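Local coordinates for protein aminoglycoside-O-phosphotransferase VIII (Streptomyces rimosus, PDB 4H05) that transfers a phosphate group from ATP to the 3'-hydroxyl of aminoglycoside antibiotics, a modification that probably gives resistance to these drugs, at residues Pro96-Pro99 with Ala100-Trp104; Gly256-Glu260 with Glu261-Phe265. One frame throughout, in Å; residues are numbered along the deposited sequence.

Interaction 1. Residues Pro96-Pro99 with Ala100-Trp104; sequences PGRP and ASARW
R98 lies across one face of the W104 indole, and its chain can be followed from CB to NH1. R98 CB starts over the rim of the face, 3.7 Å from W104 CZ2. With CG anti to the backbone N (chi1 173°), the chain runs out over the indole, and R98 CG also meets A102 CB at 3.4 Å. R98 CD sits above the five-membered ring, 3.7 Å from its centroid, as a CH-pi contact. The chain then bends at chi3, which brings R98 CZ to 4.4 Å from the centroid of the six-membered ring and only 7° off its normal. This is a cation-pi contact, but not a parallel stack: the planes are 69° apart, so the guanidinium presents an edge to the ring face, and NH1 makes the approach, 3.3 Å from W104 CE3. The indole is also held at its edge, where W104 NE1 donates to P99 O (2.9 Å). A102 N donates to P99 O from the opposite face of the carbonyl plane, also at 2.9 Å. Two donors thus grip one carbonyl oxygen. W104 also touches L198 and V112, while S101 OG bonds D194, near the predicted magnesium ligand N195. The P99-A102 bond closes a beta turn that leads off edge strand 98-99, part of the connection between the sheet-bearing and helical lobes of the kinase-like fold.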
ATOM      1  N   PRO A  96     -15.693  -4.618  -1.702  1.00 32.55           N
ATOM      2  CA  PRO A  96     -16.390  -5.327  -0.652  1.00 31.62           C
ATOM      3  C   PRO A  96     -15.424  -6.188   0.127  1.00 29.96           C
ATOM      4  O   PRO A  96     -14.278  -6.246  -0.213  1.00 38.55           O
ATOM      5  CB  PRO A  96     -17.410  -6.206  -1.403  1.00 33.39           C
ATOM      6  CG  PRO A  96     -16.829  -6.318  -2.792  1.00 38.12           C
ATOM      7  CD  PRO A  96     -16.127  -5.014  -3.041  1.00 32.01           C
ATOM      8  N   GLY A  97     -15.886  -6.765   1.227  1.00 29.11           N
ATOM      9  CA  GLY A  97     -15.192  -7.778   1.926  1.00 29.19           C
ATOM     10  C   GLY A  97     -14.452  -7.258   3.132  1.00 33.73           C
ATOM     11  O   GLY A  97     -14.739  -6.175   3.624  1.00 36.25           O
ATOM     12  N   ARG A  98     -13.522  -8.080   3.635  1.00 31.41           N
ATOM     13  CA  ARG A  98     -12.847  -7.798   4.877  1.00 32.58           C
ATOM     14  C   ARG A  98     -11.328  -7.688   4.606  1.00 31.20           C
ATOM     15  O   ARG A  98     -10.769  -8.473   3.838  1.00 26.29           O
ATOM     16  CB  ARG A  98     -13.124  -8.921   5.861  1.00 37.15           C
ATOM     17  CG  ARG A  98     -12.328  -8.817   7.161  1.00 37.76           C
ATOM     18  CD  ARG A  98     -12.543 -10.086   7.978  1.00 42.62           C
ATOM     19  NE  ARG A  98     -13.948 -10.428   8.153  1.00 40.35           N
ATOM     20  CZ  ARG A  98     -14.430 -11.677   8.179  1.00 46.46           C
ATOM     21  NH1 ARG A  98     -13.639 -12.725   8.008  1.00 42.79           N
ATOM     22  NH2 ARG A  98     -15.736 -11.887   8.383  1.00 46.58           N
ATOM     23  N   PRO A  99     -10.684  -6.695   5.201  1.00 28.69           N
ATOM     24  CA  PRO A  99      -9.254  -6.593   4.969  1.00 29.11           C
ATOM     25  C   PRO A  99      -8.430  -7.691   5.646  1.00 30.80           C
ATOM     26  O   PRO A  99      -8.832  -8.211   6.674  1.00 31.92           O
ATOM     27  CB  PRO A  99      -8.902  -5.208   5.476  1.00 30.69           C
ATOM     28  CG  PRO A  99     -10.037  -4.735   6.331  1.00 32.69           C
ATOM     29  CD  PRO A  99     -11.233  -5.620   6.045  1.00 31.50           C
ATOM     30  N   ALA A 100      -7.311  -8.066   5.039  1.00 27.69           N
ATOM     31  CA  ALA A 100      -6.394  -9.069   5.560  1.00 30.73           C
ATOM     32  C   ALA A 100      -5.832  -8.728   6.992  1.00 38.52           C
ATOM     33  O   ALA A 100      -5.365  -9.610   7.701  1.00 32.15           O
ATOM     34  CB  ALA A 100      -5.247  -9.299   4.568  1.00 28.79           C
ATOM     35  N   SER A 101      -5.778  -7.426   7.243  1.00 35.27           N
ATOM     36  CA  SER A 101      -5.768  -6.674   8.489  1.00 38.31           C
ATOM     37  C   SER A 101      -6.745  -7.046   9.640  1.00 41.08           C
ATOM     38  O   SER A 101      -6.459  -6.820  10.815  1.00 38.24           O
ATOM     39  CB  SER A 101      -6.284  -5.296   8.038  1.00 37.92           C
ATOM     40  OG  SER A 101      -5.555  -4.276   8.634  1.00 43.28           O
ATOM     41  N   ALA A 102      -7.958  -7.455   9.314  1.00 42.02           N
ATOM     42  CA  ALA A 102      -8.944  -7.731  10.358  1.00 44.10           C
ATOM     43  C   ALA A 102      -8.498  -9.007  11.069  1.00 44.55           C
ATOM     44  O   ALA A 102      -7.587  -9.696  10.599  1.00 42.06           O
ATOM     45  CB  ALA A 102     -10.342  -7.897   9.785  1.00 35.76           C
ATOM     46  N   ARG A 103      -9.114  -9.289  12.220  1.00 47.59           N
ATOM     47  CA  ARG A 103      -8.894 -10.558  12.913  1.00 48.69           C
ATOM     48  C   ARG A 103      -9.782 -11.589  12.197  1.00 48.24           C
ATOM     49  O   ARG A 103     -10.991 -11.545  12.272  1.00 52.93           O
ATOM     50  CB  ARG A 103      -9.247 -10.443  14.412  1.00 53.30           C
ATOM     51  CG  ARG A 103      -8.960 -11.722  15.231  1.00 60.63           C
ATOM     52  CD  ARG A 103      -9.208 -11.646  16.765  1.00 59.47           C
ATOM     53  NE  ARG A 103     -10.428 -10.945  17.200  1.00 64.49           N
ATOM     54  CZ  ARG A 103     -11.682 -11.304  16.896  1.00 73.10           C
ATOM     55  NH1 ARG A 103     -11.936 -12.347  16.111  1.00 74.82           N
ATOM     56  NH2 ARG A 103     -12.706 -10.590  17.357  1.00 76.86           N
ATOM     57  N   TRP A 104      -9.170 -12.507  11.489  1.00 39.22           N
ATOM     58  CA  TRP A 104      -9.893 -13.468  10.736  1.00 35.88           C
ATOM     59  C   TRP A 104     -10.134 -14.713  11.591  1.00 40.42           C
ATOM     60  O   TRP A 104      -9.297 -15.040  12.459  1.00 39.71           O
ATOM     61  CB  TRP A 104      -9.091 -13.820   9.475  1.00 34.92           C
ATOM     62  CG  TRP A 104      -9.294 -12.887   8.319  1.00 33.47           C
ATOM     63  CD1 TRP A 104      -8.713 -11.627   8.148  1.00 36.55           C
ATOM     64  CD2 TRP A 104     -10.153 -13.072   7.144  1.00 34.30           C
ATOM     65  NE1 TRP A 104      -9.177 -11.026   7.029  1.00 33.11           N
ATOM     66  CE2 TRP A 104     -10.039 -11.844   6.364  1.00 34.60           C
ATOM     67  CE3 TRP A 104     -10.983 -14.093   6.681  1.00 30.93           C
ATOM     68  CZ2 TRP A 104     -10.709 -11.670   5.155  1.00 35.30           C
ATOM     69  CZ3 TRP A 104     -11.644 -13.926   5.471  1.00 32.08           C
ATOM     70  CH2 TRP A 104     -11.522 -12.729   4.720  1.00 37.89           C
TER

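Interaction 2. Residues Gly256-Glu260 with Glu261-Phe265; sequences GAVSE and EKLAF
This is an N-terminal helix cap, on the surface where the loop after helix 240-251 turns into helix 260-270. S259 holds the N-cap position: its OG accepts from K262 N at 2.8 Å in a nearly straight bond (176° at the hydrogen). The same hydroxyl donates to E261 OE2 at 3.2 Å, using the carboxylate's anti lone pair. E261 reaches it because its chain bends at chi2 (87°) and folds back toward the start of the helix. A water also bridges E260 N, from which it accepts (3.0 Å), and E261 OE2, to which it donates. A carboxylate placed here would probably be favoured by the helix dipole. Regular helical bonding begins at once: L263 N donates to S259 O (3.1 Å) and A264 N to E260 O (2.9 Å). V258, just before the cap, crosses L263 at about a right angle, with V258 CG1 4.1 Å from L263 CD2; these positions are those of a hydrophobic staple. Both residues also touch H220 at the start of helix 220-230, and L263 reaches L223 there. K262 NZ forms salt bridges with D218 and D181, while F265 packs against helix 167-177.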
ATOM      1  N   GLY A 256      12.996 -18.613  -7.914  1.00 60.69           N
ATOM      2  CA  GLY A 256      13.903 -17.989  -6.938  1.00 56.06           C
ATOM      3  C   GLY A 256      13.354 -18.318  -5.540  1.00 60.55           C
ATOM      4  O   GLY A 256      12.204 -18.770  -5.441  1.00 71.39           O
ATOM      5  N   ALA A 257      14.078 -18.122  -4.433  1.00 55.38           N
ATOM      6  CA  ALA A 257      15.360 -17.431  -4.301  1.00 50.15           C
ATOM      7  C   ALA A 257      15.146 -16.222  -3.407  1.00 42.07           C
ATOM      8  O   ALA A 257      15.731 -15.185  -3.640  1.00 46.43           O
ATOM      9  CB  ALA A 257      15.936 -17.010  -5.640  1.00 54.46           C
ATOM     10  N   VAL A 258      14.329 -16.341  -2.362  1.00 38.37           N
ATOM     11  CA  VAL A 258      13.965 -15.164  -1.596  1.00 35.67           C
ATOM     12  C   VAL A 258      15.116 -14.710  -0.734  1.00 35.68           C
ATOM     13  O   VAL A 258      15.540 -15.466   0.089  1.00 33.73           O
ATOM     14  CB  VAL A 258      12.719 -15.353  -0.734  1.00 37.72           C
ATOM     15  CG1 VAL A 258      12.333 -14.017  -0.100  1.00 38.14           C
ATOM     16  CG2 VAL A 258      11.540 -15.910  -1.559  1.00 35.64           C
ATOM     17  N   SER A 259      15.663 -13.501  -0.955  1.00 34.67           N
ATOM     18  CA  SER A 259      16.863 -12.999  -0.205  1.00 31.44           C
ATOM     19  C   SER A 259      16.564 -12.238   1.108  1.00 34.35           C
ATOM     20  O   SER A 259      15.896 -11.196   1.099  1.00 35.70           O
ATOM     21  CB  SER A 259      17.718 -12.075  -1.082  1.00 33.18           C
ATOM     22  OG  SER A 259      18.298 -11.021  -0.282  1.00 31.64           O
ATOM     23  N   GLU A 260      17.094 -12.716   2.227  1.00 30.92           N
ATOM     24  CA  GLU A 260      16.805 -12.079   3.474  1.00 31.58           C
ATOM     25  C   GLU A 260      17.479 -10.654   3.511  1.00 31.22           C
ATOM     26  O   GLU A 260      16.953  -9.749   4.143  1.00 29.37           O
ATOM     27  CB  GLU A 260      17.323 -13.029   4.598  0.50 33.29           C
ATOM     28  CG  GLU A 260      16.324 -13.457   5.686  0.50 32.80           C
ATOM     29  CD  GLU A 260      15.334 -14.521   5.272  0.50 37.34           C
ATOM     30  OE1 GLU A 260      15.712 -15.478   4.552  0.50 43.38           O
ATOM     31  OE2 GLU A 260      14.160 -14.418   5.708  0.50 38.30           O
ATOM     32  N   GLU A 261      18.561 -10.455   2.773  1.00 25.49           N
ATOM     33  CA  GLU A 261      19.233  -9.158   2.719  1.00 34.02           C
ATOM     34  C   GLU A 261      18.352  -8.097   1.989  1.00 31.72           C
ATOM     35  O   GLU A 261      18.231  -6.951   2.462  1.00 38.09           O
ATOM     36  CB  GLU A 261      20.603  -9.258   2.042  1.00 33.09           C
ATOM     37  CG  GLU A 261      21.640 -10.210   2.709  1.00 42.89           C
ATOM     38  CD  GLU A 261      21.593 -11.720   2.261  1.00 44.64           C
ATOM     39  OE1 GLU A 261      22.546 -12.433   2.650  1.00 40.53           O
ATOM     40  OE2 GLU A 261      20.643 -12.228   1.561  1.00 48.69           O
ATOM     41  N   LYS A 262      17.758  -8.482   0.865  1.00 28.89           N
ATOM     42  CA  LYS A 262      16.767  -7.618   0.114  1.00 31.24           C
ATOM     43  C   LYS A 262      15.551  -7.331   1.008  1.00 29.90           C
ATOM     44  O   LYS A 262      15.048  -6.231   1.141  1.00 30.47           O
ATOM     45  CB  LYS A 262      16.388  -8.267  -1.226  1.00 31.57           C
ATOM     46  CG  LYS A 262      17.469  -8.182  -2.318  1.00 32.17           C
ATOM     47  CD  LYS A 262      17.092  -8.990  -3.543  1.00 34.57           C
ATOM     48  CE  LYS A 262      17.727  -8.539  -4.870  1.00 38.00           C
ATOM     49  NZ  LYS A 262      17.078  -9.150  -6.105  1.00 39.81           N
ATOM     50  N   LEU A 263      15.090  -8.305   1.724  1.00 30.32           N
ATOM     51  CA  LEU A 263      13.953  -8.002   2.611  1.00 27.39           C
ATOM     52  C   LEU A 263      14.366  -6.975   3.636  1.00 26.61           C
ATOM     53  O   LEU A 263      13.612  -6.043   3.982  1.00 28.61           O
ATOM     54  CB  LEU A 263      13.505  -9.264   3.343  1.00 24.74           C
ATOM     55  CG  LEU A 263      12.516 -10.284   2.813  1.00 28.30           C
ATOM     56  CD1 LEU A 263      12.213 -10.140   1.356  1.00 27.05           C
ATOM     57  CD2 LEU A 263      12.819 -11.725   3.272  1.00 24.01           C
ATOM     58  N   ALA A 264      15.531  -7.185   4.224  1.00 26.87           N
ATOM     59  CA  ALA A 264      16.026  -6.236   5.218  1.00 26.70           C
ATOM     60  C   ALA A 264      16.101  -4.832   4.620  1.00 24.45           C
ATOM     61  O   ALA A 264      15.595  -3.879   5.222  1.00 24.38           O
ATOM     62  CB  ALA A 264      17.338  -6.700   5.845  1.00 26.97           C
ATOM     63  N   PHE A 265      16.573  -4.755   3.377  1.00 25.83           N
ATOM     64  CA  PHE A 265      16.736  -3.500   2.703  1.00 27.25           C
ATOM     65  C   PHE A 265      15.397  -2.867   2.440  1.00 25.81           C
ATOM     66  O   PHE A 265      15.227  -1.707   2.697  1.00 29.77           O
ATOM     67  CB  PHE A 265      17.480  -3.616   1.388  1.00 28.90           C
ATOM     68  CG  PHE A 265      17.604  -2.286   0.694  1.00 27.84           C
ATOM     69  CD1 PHE A 265      18.564  -1.376   1.079  1.00 27.17           C
ATOM     70  CD2 PHE A 265      16.697  -1.911  -0.272  1.00 27.99           C
ATOM     71  CE1 PHE A 265      18.654  -0.142   0.494  1.00 27.38           C
ATOM     72  CE2 PHE A 265      16.776  -0.702  -0.895  1.00 27.45           C
ATOM     73  CZ  PHE A 265      17.749   0.212  -0.508  1.00 28.00           C
TER
HETATM   74  O   HOH W   1      19.008 -14.998   2.019  1.00 26.63           O

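Overall arrangement
Interaction 1 comes first along the chain and interaction 2 much later, near the C-terminus; their centres lie 27 Å apart and their nearest atoms about 18 Å, so they do not touch. They share no strand or helix. Residues 96-104 follow strand 86-93 of the five-stranded sheet, pass through edge strand 98-99 of the small three-stranded sheet and lead to helix 109-124. The side chain of S101 is about 8 Å from that of N195 and about 10 Å from that of D210, so this turn borders the predicted magnesium site. Residues 256-265, remote from the annotated sites, start the last helix, 260-270, on the outer side of the helical lobe and place it against helix 220-230.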